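Local coordinates for protein CSE1 (Thermus thermophilus, PDB 4AN8) that serves as a subunit of the Cascade ribonucleoprotein complex in type I-E CRISPR immunity, probably helping it to target invading nucleic acids, at residues A[117-128]-A[253-264]; A[161-170]-A[246-254]. All coordinates share one frame; numbering follows the deposited sequence.

Interaction 1: A[117-128]-A[253-264]. With ACT (acetate ion), chain D.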
# COMPACT_ATOMS: atom_id res chain seq x y z
N LEU A 117 -2.37 -12.14 28.09
CA LEU A 117 -3.66 -12.53 27.54
C LEU A 117 -3.86 -13.97 27.99
O LEU A 117 -2.94 -14.76 27.91
CB LEU A 117 -3.65 -12.45 26.02
CG LEU A 117 -4.17 -11.16 25.40
CD1 LEU A 117 -3.93 -11.13 23.88
CD2 LEU A 117 -5.65 -10.97 25.75
N PRO A 118 -5.05 -14.29 28.50
CA PRO A 118 -5.36 -15.67 28.86
C PRO A 118 -5.30 -16.64 27.68
O PRO A 118 -5.60 -16.25 26.56
CB PRO A 118 -6.80 -15.59 29.40
CG PRO A 118 -7.25 -14.17 29.16
CD PRO A 118 -6.03 -13.33 29.03
N GLU A 119 -4.93 -17.90 27.94
CA GLU A 119 -4.88 -18.92 26.90
C GLU A 119 -6.22 -19.60 26.71
O GLU A 119 -6.37 -20.42 25.82
CB GLU A 119 -3.86 -20.00 27.26
CG GLU A 119 -2.48 -19.47 27.60
CD GLU A 119 -1.48 -20.58 27.85
OE1 GLU A 119 -1.68 -21.69 27.31
OE2 GLU A 119 -0.51 -20.34 28.60
N GLU A 120 -7.18 -19.27 27.57
CA GLU A 120 -8.48 -19.94 27.57
C GLU A 120 -9.44 -19.37 26.53
O GLU A 120 -9.58 -18.15 26.39
CB GLU A 120 -9.11 -19.89 28.96
CG GLU A 120 -9.41 -21.27 29.52
CD GLU A 120 -10.47 -21.23 30.60
OE1 GLU A 120 -11.67 -21.35 30.27
OE2 GLU A 120 -10.10 -21.09 31.79
N ASN A 121 -10.13 -20.27 25.83
CA ASN A 121 -11.05 -19.87 24.80
C ASN A 121 -10.48 -18.93 23.73
O ASN A 121 -10.94 -17.82 23.53
CB ASN A 121 -12.34 -19.36 25.43
CG ASN A 121 -12.97 -20.37 26.38
OD1 ASN A 121 -13.27 -20.05 27.50
ND2 ASN A 121 -13.15 -21.59 25.93
N PRO A 122 -9.45 -19.42 23.07
CA PRO A 122 -8.66 -18.70 22.09
C PRO A 122 -9.31 -18.61 20.74
O PRO A 122 -10.28 -19.24 20.52
CB PRO A 122 -7.41 -19.53 22.03
CG PRO A 122 -7.85 -20.83 22.28
CD PRO A 122 -8.98 -20.79 23.19
N LEU A 123 -8.78 -17.78 19.86
CA LEU A 123 -9.23 -17.71 18.48
C LEU A 123 -8.23 -18.38 17.58
O LEU A 123 -7.10 -18.49 17.91
CB LEU A 123 -9.42 -16.27 18.04
CG LEU A 123 -10.33 -15.32 18.80
CD1 LEU A 123 -10.46 -14.04 18.10
CD2 LEU A 123 -11.63 -15.91 18.99
N PRO A 124 -8.70 -18.88 16.42
CA PRO A 124 -7.79 -19.49 15.44
C PRO A 124 -6.91 -18.41 14.85
O PRO A 124 -7.40 -17.29 14.69
CB PRO A 124 -8.73 -20.00 14.33
CG PRO A 124 -10.13 -19.77 14.83
CD PRO A 124 -10.08 -18.78 15.92
N TRP A 125 -5.66 -18.73 14.55
CA TRP A 125 -4.75 -17.75 13.98
C TRP A 125 -5.27 -17.22 12.66
O TRP A 125 -4.86 -16.16 12.20
CB TRP A 125 -3.33 -18.31 13.81
CG TRP A 125 -3.15 -19.27 12.68
CD1 TRP A 125 -3.48 -20.59 12.66
CD2 TRP A 125 -2.55 -18.99 11.41
NE1 TRP A 125 -3.14 -21.16 11.46
CE2 TRP A 125 -2.56 -20.20 10.67
CE3 TRP A 125 -2.00 -17.84 10.82
CZ2 TRP A 125 -2.05 -20.29 9.36
CZ3 TRP A 125 -1.48 -17.93 9.51
CH2 TRP A 125 -1.52 -19.14 8.80
N SER A 126 -6.21 -17.95 12.05
CA SER A 126 -6.79 -17.51 10.79
C SER A 126 -7.42 -16.10 10.86
O SER A 126 -7.50 -15.41 9.86
CB SER A 126 -7.84 -18.51 10.31
OG SER A 126 -8.85 -18.66 11.27
N LYS A 127 -7.85 -15.70 12.06
CA LYS A 127 -8.38 -14.35 12.30
C LYS A 127 -7.35 -13.22 12.03
O LYS A 127 -7.71 -12.05 11.82
CB LYS A 127 -8.91 -14.26 13.73
CG LYS A 127 -9.20 -12.84 14.20
CD LYS A 127 -10.65 -12.42 13.93
CE LYS A 127 -10.93 -11.00 14.41
NZ LYS A 127 -12.39 -10.78 14.64
N LEU A 128 -6.06 -13.56 12.05
CA LEU A 128 -5.01 -12.59 11.74
C LEU A 128 -4.97 -12.25 10.26
O LEU A 128 -4.40 -11.23 9.87
CB LEU A 128 -3.66 -13.16 12.13
CG LEU A 128 -3.44 -13.38 13.63
CD1 LEU A 128 -2.09 -14.04 13.85
CD2 LEU A 128 -3.57 -12.07 14.42
N ARG A 253 -1.80 -12.87 21.57
CA ARG A 253 -0.77 -13.75 22.10
C ARG A 253 -0.81 -15.10 21.42
O ARG A 253 -1.66 -15.95 21.76
CB ARG A 253 -0.91 -13.94 23.61
CG ARG A 253 0.44 -14.12 24.26
CD ARG A 253 0.56 -15.40 25.03
NE ARG A 253 -0.40 -15.50 26.12
CZ ARG A 253 -0.52 -16.55 26.92
NH1 ARG A 253 0.29 -17.60 26.76
NH2 ARG A 253 -1.43 -16.56 27.88
N LEU A 254 0.11 -15.30 20.48
CA LEU A 254 0.21 -16.58 19.78
C LEU A 254 0.50 -17.68 20.79
O LEU A 254 1.33 -17.51 21.67
CB LEU A 254 1.32 -16.54 18.75
CG LEU A 254 1.21 -15.37 17.79
CD1 LEU A 254 2.45 -15.33 16.91
CD2 LEU A 254 -0.09 -15.45 16.94
N LEU A 255 -0.19 -18.81 20.65
CA LEU A 255 0.03 -19.95 21.51
C LEU A 255 0.91 -21.01 20.80
O LEU A 255 0.59 -21.46 19.70
CB LEU A 255 -1.32 -20.55 21.94
CG LEU A 255 -2.34 -19.57 22.55
CD1 LEU A 255 -3.61 -20.29 23.08
CD2 LEU A 255 -1.69 -18.74 23.66
N ASP A 256 2.00 -21.41 21.45
CA ASP A 256 2.95 -22.34 20.86
C ASP A 256 2.47 -23.79 21.02
O ASP A 256 2.35 -24.29 22.15
CB ASP A 256 4.32 -22.12 21.52
CG ASP A 256 5.41 -23.04 20.97
OD1 ASP A 256 5.17 -23.78 19.98
OD2 ASP A 256 6.54 -22.99 21.54
N GLU A 257 2.18 -24.44 19.90
CA GLU A 257 1.80 -25.86 19.88
C GLU A 257 2.99 -26.79 20.11
O GLU A 257 2.82 -27.98 20.27
CB GLU A 257 1.19 -26.24 18.53
CG GLU A 257 -0.07 -25.50 18.18
CD GLU A 257 -1.23 -25.86 19.08
OE1 GLU A 257 -1.84 -26.92 18.83
OE2 GLU A 257 -1.54 -25.09 20.02
N GLY A 258 4.20 -26.24 20.11
CA GLY A 258 5.39 -27.06 20.26
C GLY A 258 6.34 -26.83 19.10
O GLY A 258 7.56 -26.65 19.29
N ASP A 259 5.79 -26.83 17.88
CA ASP A 259 6.58 -26.52 16.70
C ASP A 259 5.77 -25.69 15.68
O ASP A 259 6.08 -25.69 14.50
CB ASP A 259 7.07 -27.79 16.03
CG ASP A 259 5.94 -28.64 15.54
OD1 ASP A 259 4.80 -28.14 15.53
OD2 ASP A 259 6.17 -29.80 15.17
N GLY A 260 4.74 -25.01 16.16
CA GLY A 260 3.87 -24.23 15.31
C GLY A 260 2.75 -23.56 16.09
O GLY A 260 2.68 -23.64 17.33
N VAL A 261 1.85 -22.90 15.36
CA VAL A 261 0.77 -22.15 15.99
C VAL A 261 -0.56 -22.48 15.33
O VAL A 261 -0.67 -22.50 14.11
CB VAL A 261 1.01 -20.62 15.87
CG1 VAL A 261 -0.23 -19.85 16.29
CG2 VAL A 261 2.23 -20.20 16.69
N ARG A 262 -1.58 -22.72 16.16
CA ARG A 262 -2.94 -22.89 15.68
C ARG A 262 -3.88 -21.81 16.22
O ARG A 262 -4.81 -21.40 15.54
CB ARG A 262 -3.51 -24.26 16.07
CG ARG A 262 -2.86 -25.46 15.38
CD ARG A 262 -3.52 -26.78 15.85
NE ARG A 262 -3.03 -27.93 15.10
CZ ARG A 262 -2.01 -28.69 15.48
NH1 ARG A 262 -1.37 -28.45 16.62
NH2 ARG A 262 -1.63 -29.70 14.71
N PHE A 263 -3.66 -21.41 17.47
CA PHE A 263 -4.57 -20.53 18.22
C PHE A 263 -3.86 -19.36 18.89
O PHE A 263 -2.64 -19.35 19.04
CB PHE A 263 -5.33 -21.33 19.30
CG PHE A 263 -6.21 -22.40 18.75
CD1 PHE A 263 -7.45 -22.09 18.22
CD2 PHE A 263 -5.80 -23.71 18.74
CE1 PHE A 263 -8.27 -23.08 17.70
CE2 PHE A 263 -6.60 -24.70 18.21
CZ PHE A 263 -7.84 -24.38 17.68
N MET A 264 -4.65 -18.37 19.30
CA MET A 264 -4.14 -17.16 19.90
C MET A 264 -5.12 -16.59 20.94
O MET A 264 -6.34 -16.69 20.77
CB MET A 264 -3.87 -16.12 18.81
CG MET A 264 -5.10 -15.66 18.07
SD MET A 264 -4.66 -14.50 16.73
CE MET A 264 -6.26 -14.21 16.00
C ACT D . -11.31 -6.67 14.62
O ACT D . -10.22 -6.32 14.08
OXT ACT D . -11.25 -7.60 15.47
CH3 ACT D . -12.62 -6.01 14.26

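Interaction 2: A[161-170]-A[246-254]. With ACT (acetate ion), chain D; ACT (acetate ion), chain C.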
# COMPACT_ATOMS: atom_id res chain seq x y z
N LEU A 161 0.85 -12.01 12.16
CA LEU A 161 0.80 -11.04 13.26
C LEU A 161 1.05 -9.64 12.73
O LEU A 161 0.29 -8.72 12.98
CB LEU A 161 1.82 -11.39 14.33
CG LEU A 161 1.99 -10.38 15.48
CD1 LEU A 161 0.66 -10.10 16.19
CD2 LEU A 161 3.08 -10.87 16.46
N LEU A 162 2.13 -9.48 11.98
CA LEU A 162 2.56 -8.18 11.50
C LEU A 162 1.52 -7.61 10.57
O LEU A 162 1.20 -6.44 10.65
CB LEU A 162 3.86 -8.31 10.72
CG LEU A 162 5.15 -8.00 11.43
CD1 LEU A 162 6.24 -7.93 10.33
CD2 LEU A 162 5.05 -6.66 12.18
N VAL A 163 0.98 -8.44 9.69
CA VAL A 163 -0.02 -7.94 8.79
C VAL A 163 -1.22 -7.42 9.59
O VAL A 163 -1.71 -6.32 9.35
CB VAL A 163 -0.47 -9.01 7.77
CG1 VAL A 163 -1.80 -8.60 7.10
CG2 VAL A 163 0.67 -9.27 6.74
N HIS A 164 -1.67 -8.22 10.55
CA HIS A 164 -2.89 -7.87 11.28
C HIS A 164 -2.76 -6.55 12.04
O HIS A 164 -3.70 -5.78 12.08
CB HIS A 164 -3.28 -9.00 12.25
CG HIS A 164 -4.64 -8.82 12.87
ND1 HIS A 164 -5.81 -8.86 12.14
CD2 HIS A 164 -5.01 -8.64 14.16
CE1 HIS A 164 -6.84 -8.69 12.94
NE2 HIS A 164 -6.38 -8.55 14.18
N GLN A 165 -1.59 -6.30 12.63
CA GLN A 165 -1.35 -5.07 13.40
C GLN A 165 -1.34 -3.81 12.53
O GLN A 165 -1.58 -2.70 13.03
CB GLN A 165 -0.02 -5.17 14.18
CG GLN A 165 0.02 -6.28 15.24
CD GLN A 165 -0.95 -6.03 16.39
OE1 GLN A 165 -1.99 -5.40 16.21
NE2 GLN A 165 -0.60 -6.47 17.58
N ALA A 166 -1.03 -3.96 11.23
CA ALA A 166 -0.99 -2.78 10.37
C ALA A 166 -2.32 -2.58 9.65
O ALA A 166 -2.74 -1.44 9.43
CB ALA A 166 0.17 -2.87 9.37
N PHE A 167 -3.00 -3.68 9.32
CA PHE A 167 -4.14 -3.61 8.40
C PHE A 167 -5.54 -3.99 8.96
O PHE A 167 -6.54 -3.89 8.23
CB PHE A 167 -3.85 -4.48 7.17
CG PHE A 167 -2.79 -3.94 6.28
CD1 PHE A 167 -3.07 -2.92 5.38
CD2 PHE A 167 -1.49 -4.46 6.32
CE1 PHE A 167 -2.06 -2.41 4.56
CE2 PHE A 167 -0.49 -3.97 5.51
CZ PHE A 167 -0.79 -2.94 4.61
N ALA A 168 -5.62 -4.44 10.21
CA ALA A 168 -6.95 -4.80 10.75
C ALA A 168 -7.90 -3.62 10.64
O ALA A 168 -7.64 -2.53 11.17
CB ALA A 168 -6.86 -5.26 12.22
N PRO A 169 -9.01 -3.82 9.92
CA PRO A 169 -10.11 -2.86 9.88
C PRO A 169 -10.84 -2.84 11.22
O PRO A 169 -10.92 -3.88 11.89
CB PRO A 169 -11.02 -3.41 8.77
CG PRO A 169 -10.70 -4.88 8.74
CD PRO A 169 -9.24 -4.98 9.04
N GLY A 170 -11.35 -1.67 11.62
CA GLY A 170 -12.18 -1.56 12.81
C GLY A 170 -13.44 -2.41 12.69
O GLY A 170 -13.83 -2.81 11.60
N THR A 246 5.00 0.40 13.94
CA THR A 246 4.94 -0.78 14.78
C THR A 246 3.76 -0.72 15.74
O THR A 246 3.80 -1.28 16.82
CB THR A 246 6.25 -0.93 15.58
OG1 THR A 246 6.40 0.19 16.47
CG2 THR A 246 7.48 -1.04 14.61
N TRP A 247 2.71 -0.02 15.34
CA TRP A 247 1.54 0.16 16.18
C TRP A 247 0.91 -1.14 16.70
O TRP A 247 0.64 -2.07 15.92
CB TRP A 247 0.49 0.93 15.40
CG TRP A 247 -0.59 1.47 16.25
CD1 TRP A 247 -1.80 0.88 16.52
CD2 TRP A 247 -0.56 2.70 16.99
NE1 TRP A 247 -2.53 1.68 17.37
CE2 TRP A 247 -1.79 2.80 17.67
CE3 TRP A 247 0.38 3.72 17.14
CZ2 TRP A 247 -2.10 3.90 18.48
CZ3 TRP A 247 0.08 4.80 17.95
CH2 TRP A 247 -1.16 4.88 18.62
N PRO A 248 0.61 -1.20 18.02
CA PRO A 248 -0.11 -2.37 18.54
C PRO A 248 -1.63 -2.23 18.43
O PRO A 248 -2.28 -1.82 19.40
CB PRO A 248 0.32 -2.41 20.01
CG PRO A 248 0.46 -0.95 20.36
CD PRO A 248 0.98 -0.26 19.10
N ALA A 249 -2.21 -2.58 17.28
CA ALA A 249 -3.63 -2.32 17.03
C ALA A 249 -4.55 -3.29 17.76
O ALA A 249 -5.70 -2.96 18.07
CB ALA A 249 -3.91 -2.36 15.56
N ARG A 250 -4.06 -4.49 18.01
CA ARG A 250 -4.84 -5.50 18.69
C ARG A 250 -3.97 -6.16 19.74
O ARG A 250 -2.76 -6.18 19.60
CB ARG A 250 -5.33 -6.54 17.69
CG ARG A 250 -6.23 -5.97 16.57
CD ARG A 250 -7.65 -5.64 17.09
NE ARG A 250 -8.51 -5.20 15.99
CZ ARG A 250 -8.54 -3.95 15.53
NH1 ARG A 250 -7.80 -3.00 16.11
NH2 ARG A 250 -9.33 -3.63 14.51
N GLY A 251 -4.60 -6.69 20.79
CA GLY A 251 -3.89 -7.54 21.73
C GLY A 251 -3.85 -8.93 21.14
O GLY A 251 -4.88 -9.49 20.77
N VAL A 252 -2.66 -9.50 21.02
CA VAL A 252 -2.53 -10.85 20.49
C VAL A 252 -1.53 -11.59 21.33
O VAL A 252 -0.52 -11.01 21.76
CB VAL A 252 -2.02 -10.84 19.02
CG1 VAL A 252 -1.76 -12.27 18.55
CG2 VAL A 252 -3.00 -10.12 18.10
N ARG A 253 -1.80 -12.87 21.57
CA ARG A 253 -0.77 -13.75 22.10
C ARG A 253 -0.81 -15.10 21.42
O ARG A 253 -1.66 -15.95 21.76
CB ARG A 253 -0.91 -13.94 23.61
CG ARG A 253 0.44 -14.12 24.26
CD ARG A 253 0.56 -15.40 25.03
NE ARG A 253 -0.40 -15.50 26.12
CZ ARG A 253 -0.52 -16.55 26.92
NH1 ARG A 253 0.29 -17.60 26.76
NH2 ARG A 253 -1.43 -16.56 27.88
N LEU A 254 0.11 -15.30 20.48
CA LEU A 254 0.21 -16.58 19.78
C LEU A 254 0.50 -17.68 20.79
O LEU A 254 1.33 -17.51 21.67
CB LEU A 254 1.32 -16.54 18.75
CG LEU A 254 1.21 -15.37 17.79
CD1 LEU A 254 2.45 -15.33 16.91
CD2 LEU A 254 -0.09 -15.45 16.94
C ACT D . -11.31 -6.67 14.62
O ACT D . -10.22 -6.32 14.08
OXT ACT D . -11.25 -7.60 15.47
CH3 ACT D . -12.62 -6.01 14.26
C ACT C . -6.47 -8.48 8.39
O ACT C . -5.30 -8.86 8.70
OXT ACT C . -7.40 -8.77 9.22
CH3 ACT C . -6.74 -7.72 7.10

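Interaction 1: A[117-128]-A[253-264]
M264 projects from strand 261-264 into a hollow formed by L123, P124, K127 and L128. Its chain runs out straight beyond CG, and two kinds of contact mark the fit. SD lies 3.5 Å from CG of L128, the two side chains passing in opposite directions. The terminal methyl CE pushes against CB of K127 at 3.5 Å, closer than carbon pairs usually sit, with the K127 chain crossing it at about a right angle. K127 then bends at chi2 (91°), which leads its ammonium away toward an acetate ion that it binds only weakly.

The two backbones pair as a short antiparallel bridge. L123 and M264 form the hydrogen-bonded pair: N of L123 gives to O of M264, and N of M264 to O of L123, each at 2.8 Å. P124 and F263 follow as the non-hydrogen-bonded pair, their CA atoms only 4.4 Å apart. A third bond, W125 N to R262 O at 3.0 Å, is nearly straight (165°) but arrives above the carbonyl plane. The indole of W125 presents its edge to that same oxygen, while its NE1 bonds P150 O.

A second bump is the ring of P122, whose CB lies against both L255 CD1 and F263, 3.9 Å from CB of F263. At the far end, the R253 chain, bent at chi2 and chi3, brings its guanidinium to the carbonyl of L117. CD2 of L255 lies over one guanidinium face. The carboxylate of E119 stands almost perpendicular to that group (88°), and OE2 reaches NH1 at 3.4 Å, a weak salt bridge from a poorly ordered residue.

Backbone bonds and an apolar plug thus define this sheet-edge pairing, and the weak, partly exposed ion pair at its margin probably adds little.

Interaction 2: A[161-170]-A[246-254]
The carboxamide of Q165 lies against the backbone of R250 and bonds both its polar atoms. R250 N gives to OE1 at 2.9 Å, in the carbonyl plane and on a lone pair, and NE2 returns a bond to R250 O at 3.0 Å, with that oxygen close to the amide plane. A bend at chi2 (-67°) folds the glutamine chain so that the edge of its amide meets the strand, and the two bonds together fix which way round the amide sits. The amide thus bonds N and O of one residue much as a neighbouring strand would.

R250 itself turns toward the end of the helix. Its CG passes 3.5 Å from NE2 of H164, the side chains crossing at about a right angle with imidazole and guanidinium planes 85° apart, which is not a stack. The methyl of A168 sits in the corner these flat groups make, over one face of each toward its rim, with CB 3.7 Å from NH2 of R250. In the guanidinium plane an acetate oxygen accepts from both NE (2.8 Å) and NH2; the ion is probably from the crystallisation liquor. R250 NH2 also bonds K182 O, and H164 NE2 bonds Y266 OH. Farther along, CD1 of L161 nestles against V252 CB at 4.0 Å.

Helix 161-167 and strand 250-254 run nearly antiparallel, at 168° with axes 9.5 Å apart. The helix is sandwiched: L162, A166 and F167 pack on helix 50-67, while this side meets the strand, which is itself paired with strand 261-273.

Both contacts use strand 250-256, sharing R253 and L254, and both reach the sheet it forms with strand 261-273. Interaction 2 is nested inside the chain loop closed by interaction 1, and their centres lie 14 Å apart. They meet where L128 O approaches H164 CB at 3.4 Å and L117 CD1 approaches V252 N at 3.5 Å. Interaction 2 is buried, about 16 Å from the chain centre, and relies on side-chain-to-backbone bonds between helix and strand. Interaction 1, about 28 Å out and only partly buried, joins strand to strand through backbone pairing, with a weak, partly exposed ion pair at its margin. The same acetate touches R250 and, weakly, K127.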